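Local coordinates for 16S rRNA processing protein (Pseudomonas aeruginosa, PDB 2F1L) that is an accessory protein needed in the final step of 30S ribosomal subunit assembly and for efficient processing of 16S rRNA, at residues Arg160-Thr165 and Met179-Asp184; Phe41-Asp46 and Gln167-Ile172; Gln129-Ile134 and Gly153-Arg158. All coordinates share one frame; numbering follows the deposited sequence. Where two conformers were deposited one is given.

How the contacts relate
Contacts 1 and 3 lie wholly in the PRC barrel domain, whereas contact 2 joins a loop of the N-terminal domain to the edge strand 169-173. Contact 2 is central, about 3 Å from the chain centre, and combines backbone bonds, leucine packing and a serine-aspartate bond. Contact 1, about 12 Å out, is mostly apolar: strand 160-163 meets the end of strand 178-181 and the residues after it, round a tryptophan ring with one water at its rim. At least half the touching residues of both are buried and none is exposed. Contact 3, about 22 Å out and with exposed residues, joins strand 130-138 to a surface loop by one backbone bond and a leucine. Val181 and Leu131 link contacts 1 and 3.

Contact 1 (Arg160-Thr165 and Met179-Asp184); sequences RLLPYT and MRVDWD
Leu162 and Trp183 carry this contact, the leucine lying over one face of the indole as the two side chains pass in opposing senses. Trp183 CG stands anti to its backbone N (chi1 -162°), beside the carbonyl carbon. Trp183 CB meets Leu162 CD2 at 4.1 Å. The five-membered ring comes next, and Leu162 CG sits 3.7 Å from its centroid, 7° off the ring normal, a CH-pi contact made over the face. Leu162 CD1 continues on that side to the pyrrole nitrogen, 3.7 Å from Trp183 NE1. Farther along, the six-membered ring reaches Pro163 tip to tip: Trp183 CZ3 is 3.4 Å from Pro163 CD, an oblique approach, and CH2 touches the same carbon. Trp183 CZ2, on the other flank of that ring, comes near the carbonyl oxygen of Leu161.

A water bridges Trp183 NE1, Arg160 NE and Asp184 O. Trp183 NE1 donates to it weakly, Arg160 NE donates to it at 3.0 Å from the edge of the guanidinium, in plane, and the water lies 2.7 Å from Asp184 O. Arg160 NH2 is also tied to Asp156 by a salt bridge. Elsewhere, Val181 CG2 packs on Leu162 CD2 at 4.1 Å, and the methyl CE of Met179, a selenomethionine, approaches the edge of the Tyr164 ring. Tyr164 is itself the centre of an inverse gamma turn. Gln167 of the second subunit packs on both Pro163 and Trp183. With no direct hydrogen bond between the segments, the join is mainly side-chain packing between strand 160-163 and the chain at and just past strand 178-181. These strands are not neighbours in the sheet, and their meeting is consistent with the curled sheet of a PRC barrel, Trp183 lying at its partly exposed margin beside the second subunit.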
loop_
_atom_site.group_PDB
_atom_site.type_symbol
_atom_site.label_atom_id
_atom_site.label_comp_id
_atom_site.label_asym_id
_atom_site.label_seq_id
_atom_site.Cartn_x
_atom_site.Cartn_y
_atom_site.Cartn_z
ATOM N N ARG A 160 4.047 -8.670 13.709
ATOM C CA ARG A 160 4.144 -7.660 12.690
ATOM C C ARG A 160 2.789 -7.255 12.159
ATOM O O ARG A 160 1.823 -7.980 12.268
ATOM C CB ARG A 160 5.013 -8.168 11.547
ATOM C CG ARG A 160 6.477 -8.233 11.879
ATOM C CD ARG A 160 7.218 -8.793 10.717
ATOM N NE ARG A 160 8.666 -8.807 10.916
ATOM C CZ ARG A 160 9.288 -9.734 11.618
ATOM N NH1 ARG A 160 8.590 -10.694 12.216
ATOM N NH2 ARG A 160 10.598 -9.701 11.744
ATOM N N LEU A 161 2.725 -6.084 11.559
ATOM C CA LEU A 161 1.450 -5.567 11.105
ATOM C C LEU A 161 1.582 -5.084 9.671
ATOM O O LEU A 161 2.203 -4.035 9.396
ATOM C CB LEU A 161 1.023 -4.443 12.025
ATOM C CG LEU A 161 0.830 -4.947 13.441
ATOM C CD1 LEU A 161 1.343 -3.904 14.412
ATOM C CD2 LEU A 161 -0.625 -5.304 13.701
ATOM N N LEU A 162 1.034 -5.877 8.759
ATOM C CA LEU A 162 1.254 -5.664 7.338
ATOM C C LEU A 162 -0.021 -5.142 6.728
ATOM O O LEU A 162 -1.088 -5.560 7.095
ATOM C CB LEU A 162 1.684 -6.943 6.659
ATOM C CG LEU A 162 3.165 -7.316 6.755
ATOM C CD1 LEU A 162 3.630 -7.453 8.169
ATOM C CD2 LEU A 162 3.386 -8.632 6.001
ATOM N N PRO A 163 0.096 -4.202 5.800
ATOM C CA PRO A 163 -1.076 -3.681 5.093
ATOM C C PRO A 163 -1.567 -4.671 4.051
ATOM O O PRO A 163 -0.759 -5.288 3.332
ATOM C CB PRO A 163 -0.530 -2.432 4.426
ATOM C CG PRO A 163 0.894 -2.782 4.130
ATOM C CD PRO A 163 1.354 -3.601 5.320
ATOM N N TYR A 164 -2.874 -4.861 3.983
ATOM C CA TYR A 164 -3.450 -5.758 2.970
ATOM C C TYR A 164 -3.637 -4.927 1.709
ATOM O O TYR A 164 -4.707 -4.355 1.467
ATOM C CB TYR A 164 -4.795 -6.367 3.432
ATOM C CG TYR A 164 -5.353 -7.341 2.426
ATOM C CD1 TYR A 164 -4.875 -8.631 2.331
ATOM C CD2 TYR A 164 -6.320 -6.948 1.525
ATOM C CE1 TYR A 164 -5.362 -9.522 1.380
ATOM C CE2 TYR A 164 -6.796 -7.805 0.574
ATOM C CZ TYR A 164 -6.320 -9.101 0.504
ATOM O OH TYR A 164 -6.832 -9.954 -0.465
ATOM N N THR A 165 -2.560 -4.809 0.957
ATOM C CA THR A 165 -2.547 -4.143 -0.347
ATOM C C THR A 165 -1.590 -4.920 -1.245
ATOM O O THR A 165 -0.753 -5.678 -0.755
ATOM C CB THR A 165 -1.962 -2.743 -0.258
ATOM O OG1 THR A 165 -0.574 -2.828 0.125
ATOM C CG2 THR A 165 -2.706 -1.918 0.754
HETATM N N MSE A 179 1.094 -17.400 1.903
HETATM C CA MSE A 179 1.008 -16.090 1.321
HETATM C C MSE A 179 2.410 -15.540 1.088
HETATM O O MSE A 179 3.306 -15.677 1.939
HETATM C CB MSE A 179 0.253 -15.178 2.239
HETATM C CG MSE A 179 0.091 -13.848 1.644
HETATM SE SE MSE A 179 -0.508 -12.513 2.972
HETATM C CE MSE A 179 -2.562 -12.664 2.860
ATOM N N ARG A 180 2.622 -14.960 -0.094
ATOM C CA ARG A 180 3.906 -14.365 -0.390
ATOM C C ARG A 180 3.720 -12.856 -0.317
ATOM O O ARG A 180 2.775 -12.321 -0.918
ATOM C CB ARG A 180 4.377 -14.782 -1.737
ATOM C CG ARG A 180 5.557 -14.030 -2.250
ATOM C CD ARG A 180 6.850 -14.470 -1.629
ATOM N NE ARG A 180 7.308 -15.720 -2.213
ATOM C CZ ARG A 180 8.355 -16.425 -1.787
ATOM N NH1 ARG A 180 9.094 -15.995 -0.786
ATOM N NH2 ARG A 180 8.668 -17.572 -2.382
ATOM N N VAL A 181 4.638 -12.201 0.422
ATOM C CA VAL A 181 4.593 -10.771 0.676
ATOM C C VAL A 181 5.910 -10.129 0.401
ATOM O O VAL A 181 6.950 -10.796 0.369
ATOM C CB VAL A 181 4.195 -10.414 2.111
ATOM C CG1 VAL A 181 2.834 -11.038 2.427
ATOM C CG2 VAL A 181 5.248 -10.873 3.095
ATOM N N ASP A 182 5.836 -8.825 0.131
ATOM C CA ASP A 182 7.008 -8.002 0.031
ATOM C C ASP A 182 6.953 -7.097 1.214
ATOM O O ASP A 182 6.053 -6.261 1.324
ATOM C CB ASP A 182 7.019 -7.196 -1.266
ATOM C CG ASP A 182 8.296 -6.415 -1.448
ATOM O OD1 ASP A 182 9.349 -6.808 -0.902
ATOM O OD2 ASP A 182 8.254 -5.439 -2.206
ATOM N N TRP A 183 7.873 -7.328 2.126
ATOM C CA TRP A 183 7.909 -6.651 3.411
ATOM C C TRP A 183 9.303 -6.779 4.007
ATOM O O TRP A 183 9.931 -7.818 3.906
ATOM C CB TRP A 183 6.868 -7.225 4.384
ATOM C CG TRP A 183 6.593 -6.290 5.527
ATOM C CD1 TRP A 183 7.004 -6.426 6.808
ATOM C CD2 TRP A 183 5.892 -5.042 5.459
ATOM N NE1 TRP A 183 6.580 -5.359 7.549
ATOM C CE2 TRP A 183 5.911 -4.489 6.733
ATOM C CE3 TRP A 183 5.237 -4.350 4.431
ATOM C CZ2 TRP A 183 5.302 -3.290 7.024
ATOM C CZ3 TRP A 183 4.633 -3.180 4.712
ATOM C CH2 TRP A 183 4.658 -2.650 6.007
ATOM N N ASP A 184 9.775 -5.702 4.618
ATOM C CA ASP A 184 11.077 -5.683 5.244
ATOM C C ASP A 184 10.903 -6.234 6.667
ATOM O O ASP A 184 10.168 -5.676 7.493
ATOM C CB ASP A 184 11.581 -4.250 5.228
ATOM C CG ASP A 184 12.856 -4.075 5.961
ATOM O OD1 ASP A 184 13.295 -5.026 6.649
ATOM O OD2 ASP A 184 13.411 -2.963 5.864
HETATM O O HOH W 1 8.695 -6.083 9.707
#

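Contact 2 (Phe41-Asp46 and Gln167-Ile172); sequences FTDPLD and QCVLSI. With GOL (glycerol), chain F.
Leu45 and Leu170 run alongside each other with the same heading, and their CD2 methyls meet at 3.9 Å in the apolar part of the contact. The other apolar patch belongs to Pro44, which follows a cis peptide bond. Its CB rests against Val169 CG1, and Pro44 CG is 3.8 Å from Ile172 CD1, so that the proline ring bridges two side chains of the strand.

Backbone bonds come next. Leu45 N donates to Val169 O at 2.9 Å, nearly straight, and Pro44 CA adds a CA-H...O contact to that oxygen. Asp46 N bonds Leu170 O at 3.1 Å with a more bent N-H...O angle of 138°. Within the loop, Thr42 OG1 donates to Pro44 O and also accepts from Leu48 N.

At the polar edge Asp46 CB points toward the strand, and CG stands between the backbone N and the carbonyl carbon (chi1 69°). Ser171 OG donates to Asp46 OD2 at 2.7 Å, meeting it from above the carboxylate plane. A glycerol, probably from the crystallisation liquor, takes the other oxygen: its O1 donates to Asp46 OD1 and accepts from Ile172 N at 2.8 Å. Asp50 and Tyr113 bind the same glycerol. Leu170 O lies 3.2 Å from Asp46 OD1, two acceptors close together; the donors Asp46 N, Ser171 OG and glycerol O1 probably offset this repulsion. Along the strand, a classic beta bulge sets two residues, Leu170 and Ser171, opposite Arg180 of strand 178-181. The whole is an interdomain contact, in which a loop of the RimM N-terminal domain docks on an edge strand of the PRC barrel.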
loop_
_atom_site.group_PDB
_atom_site.type_symbol
_atom_site.label_atom_id
_atom_site.label_comp_id
_atom_site.label_asym_id
_atom_site.label_seq_id
_atom_site.Cartn_x
_atom_site.Cartn_y
_atom_site.Cartn_z
ATOM N N PHE A 41 -2.410 -3.193 -10.545
ATOM C CA PHE A 41 -3.086 -2.401 -9.511
ATOM C C PHE A 41 -4.012 -3.239 -8.612
ATOM O O PHE A 41 -4.840 -2.700 -7.805
ATOM C CB PHE A 41 -3.884 -1.259 -10.186
ATOM C CG PHE A 41 -3.056 -0.394 -11.115
ATOM C CD1 PHE A 41 -1.734 -0.080 -10.806
ATOM C CD2 PHE A 41 -3.613 0.145 -12.266
ATOM C CE1 PHE A 41 -0.964 0.692 -11.668
ATOM C CE2 PHE A 41 -2.849 0.924 -13.146
ATOM C CZ PHE A 41 -1.532 1.206 -12.837
ATOM N N THR A 42 -3.887 -4.546 -8.754
ATOM C CA THR A 42 -4.733 -5.495 -8.052
ATOM C C THR A 42 -4.141 -5.843 -6.675
ATOM O O THR A 42 -2.969 -5.629 -6.419
ATOM C CB THR A 42 -4.899 -6.800 -8.859
ATOM O OG1 THR A 42 -3.619 -7.461 -9.035
ATOM C CG2 THR A 42 -5.475 -6.490 -10.227
ATOM N N ASP A 43 -5.005 -6.343 -5.794
ATOM C CA ASP A 43 -4.606 -6.847 -4.509
ATOM C C ASP A 43 -5.138 -8.259 -4.449
ATOM O O ASP A 43 -6.311 -8.452 -4.599
ATOM C CB ASP A 43 -5.267 -6.023 -3.416
ATOM C CG ASP A 43 -4.822 -6.428 -2.055
ATOM O OD1 ASP A 43 -3.957 -7.341 -1.956
ATOM O OD2 ASP A 43 -5.340 -5.813 -1.089
ATOM N N PRO A 44 -4.260 -9.274 -4.322
ATOM C CA PRO A 44 -2.820 -9.395 -4.339
ATOM C C PRO A 44 -2.258 -8.884 -5.643
ATOM O O PRO A 44 -2.984 -8.847 -6.651
ATOM C CB PRO A 44 -2.617 -10.909 -4.336
ATOM C CG PRO A 44 -3.803 -11.456 -3.691
ATOM C CD PRO A 44 -4.894 -10.591 -4.149
ATOM N N LEU A 45 -0.960 -8.574 -5.664
ATOM C CA LEU A 45 -0.361 -8.093 -6.900
ATOM C C LEU A 45 -0.620 -9.007 -8.108
ATOM O O LEU A 45 -0.775 -8.521 -9.237
ATOM C CB LEU A 45 1.139 -7.906 -6.738
ATOM C CG LEU A 45 1.860 -7.011 -7.758
ATOM C CD1 LEU A 45 1.327 -5.623 -7.724
ATOM C CD2 LEU A 45 3.343 -6.991 -7.434
ATOM N N ASP A 46 -0.657 -10.320 -7.895
ATOM C CA ASP A 46 -0.637 -11.238 -9.043
ATOM C C ASP A 46 -2.019 -11.550 -9.562
ATOM O O ASP A 46 -2.175 -12.297 -10.486
ATOM C CB ASP A 46 0.123 -12.534 -8.723
ATOM C CG ASP A 46 -0.590 -13.402 -7.742
ATOM O OD1 ASP A 46 -1.689 -13.008 -7.307
ATOM O OD2 ASP A 46 -0.026 -14.461 -7.378
ATOM N N GLN A 167 0.932 -3.724 -2.980
ATOM C CA GLN A 167 2.305 -3.360 -2.804
ATOM C C GLN A 167 2.960 -4.323 -1.836
ATOM O O GLN A 167 4.213 -4.511 -1.860
ATOM C CB GLN A 167 2.419 -1.917 -2.279
ATOM C CG GLN A 167 3.854 -1.413 -2.214
ATOM C CD GLN A 167 3.992 0.061 -1.880
ATOM O OE1 GLN A 167 5.109 0.531 -1.705
ATOM N NE2 GLN A 167 2.886 0.795 -1.810
ATOM N N CYS A 168 2.118 -4.908 -0.972
ATOM C CA CYS A 168 2.563 -5.824 0.071
ATOM C C CYS A 168 2.253 -7.307 -0.207
ATOM O O CYS A 168 3.147 -8.186 -0.155
ATOM C CB CYS A 168 1.943 -5.445 1.404
ATOM S SG CYS A 168 2.498 -6.555 2.730
ATOM N N VAL A 169 0.984 -7.594 -0.474
ATOM C CA VAL A 169 0.551 -8.987 -0.678
ATOM C C VAL A 169 0.759 -9.335 -2.126
ATOM O O VAL A 169 0.087 -8.791 -2.991
ATOM C CB VAL A 169 -0.937 -9.201 -0.310
ATOM C CG1 VAL A 169 -1.358 -10.671 -0.600
ATOM C CG2 VAL A 169 -1.151 -8.880 1.135
ATOM N N LEU A 170 1.668 -10.248 -2.408
ATOM C CA LEU A 170 1.944 -10.580 -3.817
ATOM C C LEU A 170 1.080 -11.735 -4.344
ATOM O O LEU A 170 0.662 -11.721 -5.510
ATOM C CB LEU A 170 3.426 -10.940 -3.991
ATOM C CG LEU A 170 4.414 -9.918 -3.427
ATOM C CD1 LEU A 170 5.787 -10.234 -3.853
ATOM C CD2 LEU A 170 4.034 -8.528 -3.892
ATOM N N SER A 171 0.878 -12.748 -3.503
ATOM C CA SER A 171 0.230 -13.980 -3.928
ATOM C C SER A 171 -0.386 -14.620 -2.699
ATOM O O SER A 171 0.223 -14.631 -1.648
ATOM C CB SER A 171 1.259 -14.972 -4.512
ATOM O OG SER A 171 2.020 -14.422 -5.578
ATOM N N ILE A 172 -1.574 -15.175 -2.833
ATOM C CA ILE A 172 -2.223 -15.898 -1.731
ATOM C C ILE A 172 -2.595 -17.264 -2.259
ATOM O O ILE A 172 -3.303 -17.358 -3.243
ATOM C CB ILE A 172 -3.515 -15.189 -1.284
ATOM C CG1 ILE A 172 -3.182 -13.826 -0.735
ATOM C CG2 ILE A 172 -4.261 -16.016 -0.267
ATOM C CD1 ILE A 172 -4.422 -13.009 -0.270
HETATM C C1 GOL F . -3.572 -15.403 -6.230
HETATM O O1 GOL F . -2.903 -14.702 -5.209
HETATM C C2 GOL F . -5.047 -15.041 -6.239
HETATM O O2 GOL F . -5.739 -15.745 -7.237
HETATM C C3 GOL F . -5.214 -13.559 -6.516
HETATM O O3 GOL F . -6.315 -13.107 -5.753
#

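Contact 3 (Gln129-Ile134 and Gly153-Arg158)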
loop_
_atom_site.group_PDB
_atom_site.type_symbol
_atom_site.label_atom_id
_atom_site.label_comp_id
_atom_site.label_asym_id
_atom_site.label_seq_id
_atom_site.Cartn_x
_atom_site.Cartn_y
_atom_site.Cartn_z
ATOM N N GLN A 129 11.796 -16.103 3.904
ATOM C CA GLN A 129 11.676 -16.127 5.347
ATOM C C GLN A 129 10.227 -16.187 5.797
ATOM O O GLN A 129 9.415 -15.448 5.318
ATOM C CB GLN A 129 12.339 -14.872 5.950
ATOM C CG GLN A 129 13.817 -14.682 5.540
ATOM C CD GLN A 129 14.510 -13.519 6.256
ATOM O OE1 GLN A 129 15.514 -13.722 6.926
ATOM N NE2 GLN A 129 13.978 -12.301 6.105
ATOM N N LEU A 130 9.918 -17.074 6.735
ATOM C CA LEU A 130 8.596 -17.186 7.333
ATOM C C LEU A 130 8.509 -16.176 8.438
ATOM O O LEU A 130 9.192 -16.298 9.450
ATOM C CB LEU A 130 8.377 -18.584 7.922
ATOM C CG LEU A 130 7.075 -18.785 8.721
ATOM C CD1 LEU A 130 5.837 -18.614 7.864
ATOM C CD2 LEU A 130 7.050 -20.136 9.343
ATOM N N LEU A 131 7.662 -15.175 8.244
ATOM C CA LEU A 131 7.415 -14.157 9.257
ATOM C C LEU A 131 6.422 -14.619 10.294
ATOM O O LEU A 131 6.374 -14.077 11.381
ATOM C CB LEU A 131 6.840 -12.915 8.605
ATOM C CG LEU A 131 7.588 -12.336 7.398
ATOM C CD1 LEU A 131 6.959 -11.002 6.946
ATOM C CD2 LEU A 131 9.060 -12.132 7.713
ATOM N N GLY A 132 5.582 -15.588 9.968
ATOM C CA GLY A 132 4.578 -15.994 10.940
ATOM C C GLY A 132 3.287 -16.390 10.283
ATOM O O GLY A 132 3.274 -16.647 9.099
ATOM N N VAL A 133 2.223 -16.473 11.075
ATOM C CA VAL A 133 0.886 -16.769 10.563
ATOM C C VAL A 133 -0.008 -15.581 10.833
ATOM O O VAL A 133 0.153 -14.892 11.824
ATOM C CB VAL A 133 0.215 -18.039 11.217
ATOM C CG1 VAL A 133 0.840 -19.333 10.726
ATOM C CG2 VAL A 133 0.292 -18.006 12.690
ATOM N N ILE A 134 -0.967 -15.354 9.955
ATOM C CA ILE A 134 -1.963 -14.330 10.170
ATOM C C ILE A 134 -2.848 -14.813 11.292
ATOM O O ILE A 134 -3.435 -15.892 11.224
ATOM C CB ILE A 134 -2.787 -14.089 8.898
ATOM C CG1 ILE A 134 -1.925 -13.406 7.843
ATOM C CG2 ILE A 134 -3.985 -13.206 9.179
ATOM C CD1 ILE A 134 -2.453 -13.503 6.475
ATOM N N GLY A 153 8.330 -22.091 13.866
ATOM C CA GLY A 153 9.240 -22.048 12.718
ATOM C C GLY A 153 9.503 -20.636 12.193
ATOM O O GLY A 153 10.306 -20.463 11.285
ATOM N N SER A 154 8.813 -19.628 12.756
ATOM C CA SER A 154 8.980 -18.195 12.382
ATOM C C SER A 154 10.436 -17.782 12.516
ATOM O O SER A 154 11.152 -18.280 13.363
ATOM C CB SER A 154 8.107 -17.268 13.270
ATOM O OG SER A 154 8.465 -15.875 13.200
ATOM N N LEU A 155 10.834 -16.843 11.682
ATOM C CA LEU A 155 12.130 -16.178 11.760
ATOM C C LEU A 155 12.521 -15.631 13.137
ATOM O O LEU A 155 13.677 -15.740 13.536
ATOM C CB LEU A 155 12.087 -14.997 10.818
ATOM C CG LEU A 155 13.325 -14.151 10.603
ATOM C CD1 LEU A 155 14.328 -14.977 9.838
ATOM C CD2 LEU A 155 12.893 -12.903 9.817
ATOM N N ASP A 156 11.582 -15.012 13.848
ATOM C CA ASP A 156 11.885 -14.481 15.179
ATOM C C ASP A 156 10.664 -14.515 16.101
ATOM O O ASP A 156 9.833 -15.394 15.966
ATOM C CB ASP A 156 12.501 -13.080 15.058
ATOM C CG ASP A 156 11.592 -12.078 14.344
ATOM O OD1 ASP A 156 10.341 -12.227 14.362
ATOM O OD2 ASP A 156 12.151 -11.112 13.781
ATOM N N ASP A 157 10.582 -13.561 17.027
ATOM C CA ASP A 157 9.601 -13.527 18.108
ATOM C C ASP A 157 8.635 -12.396 17.960
ATOM O O ASP A 157 7.791 -12.188 18.850
ATOM C CB ASP A 157 10.323 -13.330 19.445
ATOM C CG ASP A 157 10.789 -14.623 20.035
ATOM O OD1 ASP A 157 10.557 -15.658 19.370
ATOM O OD2 ASP A 157 11.367 -14.614 21.152
ATOM N N ARG A 158 8.750 -11.671 16.845
ATOM C CA ARG A 158 8.102 -10.387 16.698
ATOM C C ARG A 158 6.778 -10.525 16.020
ATOM O O ARG A 158 6.687 -11.164 14.965
ATOM C CB ARG A 158 8.933 -9.453 15.815
ATOM C CG ARG A 158 10.206 -8.912 16.430
ATOM C CD ARG A 158 10.829 -7.881 15.494
ATOM N NE ARG A 158 9.921 -6.744 15.353
ATOM C CZ ARG A 158 9.693 -6.074 14.234
ATOM N NH1 ARG A 158 10.283 -6.391 13.095
ATOM N NH2 ARG A 158 8.830 -5.087 14.260
HETATM O O HOH W 2 5.784 -11.561 12.315
#
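Leu155 and Gln129 cross at a slant, with the two methyls of the leucine set against the amide end of the glutamine. Leu155 CD1 is 3.4 Å from Gln129 OE1, and Leu155 CD2 is 3.9 Å from Gln129 NE2, so both methyls lie over one face of the carboxamide, CD1 nearer the oxygen and CD2 nearer the nitrogen. The glutamine runs extended beyond CG to reach this position, and its NE2 is hydrogen-bonded to Asp125. Leu155 CD2 also comes within 4.4 Å of Leu131 CD2.

The backbone of the same leucine supplies the bond between the segments: Leu155 N donates to Leu130 O at 2.8 Å, nearly straight and almost in line with the carbonyl. Beside it, Ser154 CA makes a CA-H...O contact with that oxygen. The Leu130 side chain turns toward the loop and brings Leu130 CD2 to 3.8 Å from Gly153 C. Here the loop between strands 145-149 and 160-163 of the PRC barrel domain folds back onto the start of strand 130-138, the neighbour of 145-149 in the sheet.

Farther along, the loop is held by its own side chains. Ser154 OG, anti to its backbone N, approaches Leu131 O and donates to Asp156 O from above that carbonyl's plane. Asp156 OD1 accepts from Arg158 N, an Asx turn. A water lies between the two segments, 2.8 Å from Arg158 O and also within hydrogen-bonding distance of Leu131 O. Gly132, which follows Leu131, has backbone angles (phi 145°, psi -165°) that would bring any CB into collision with the carbonyl oxygen of Leu131.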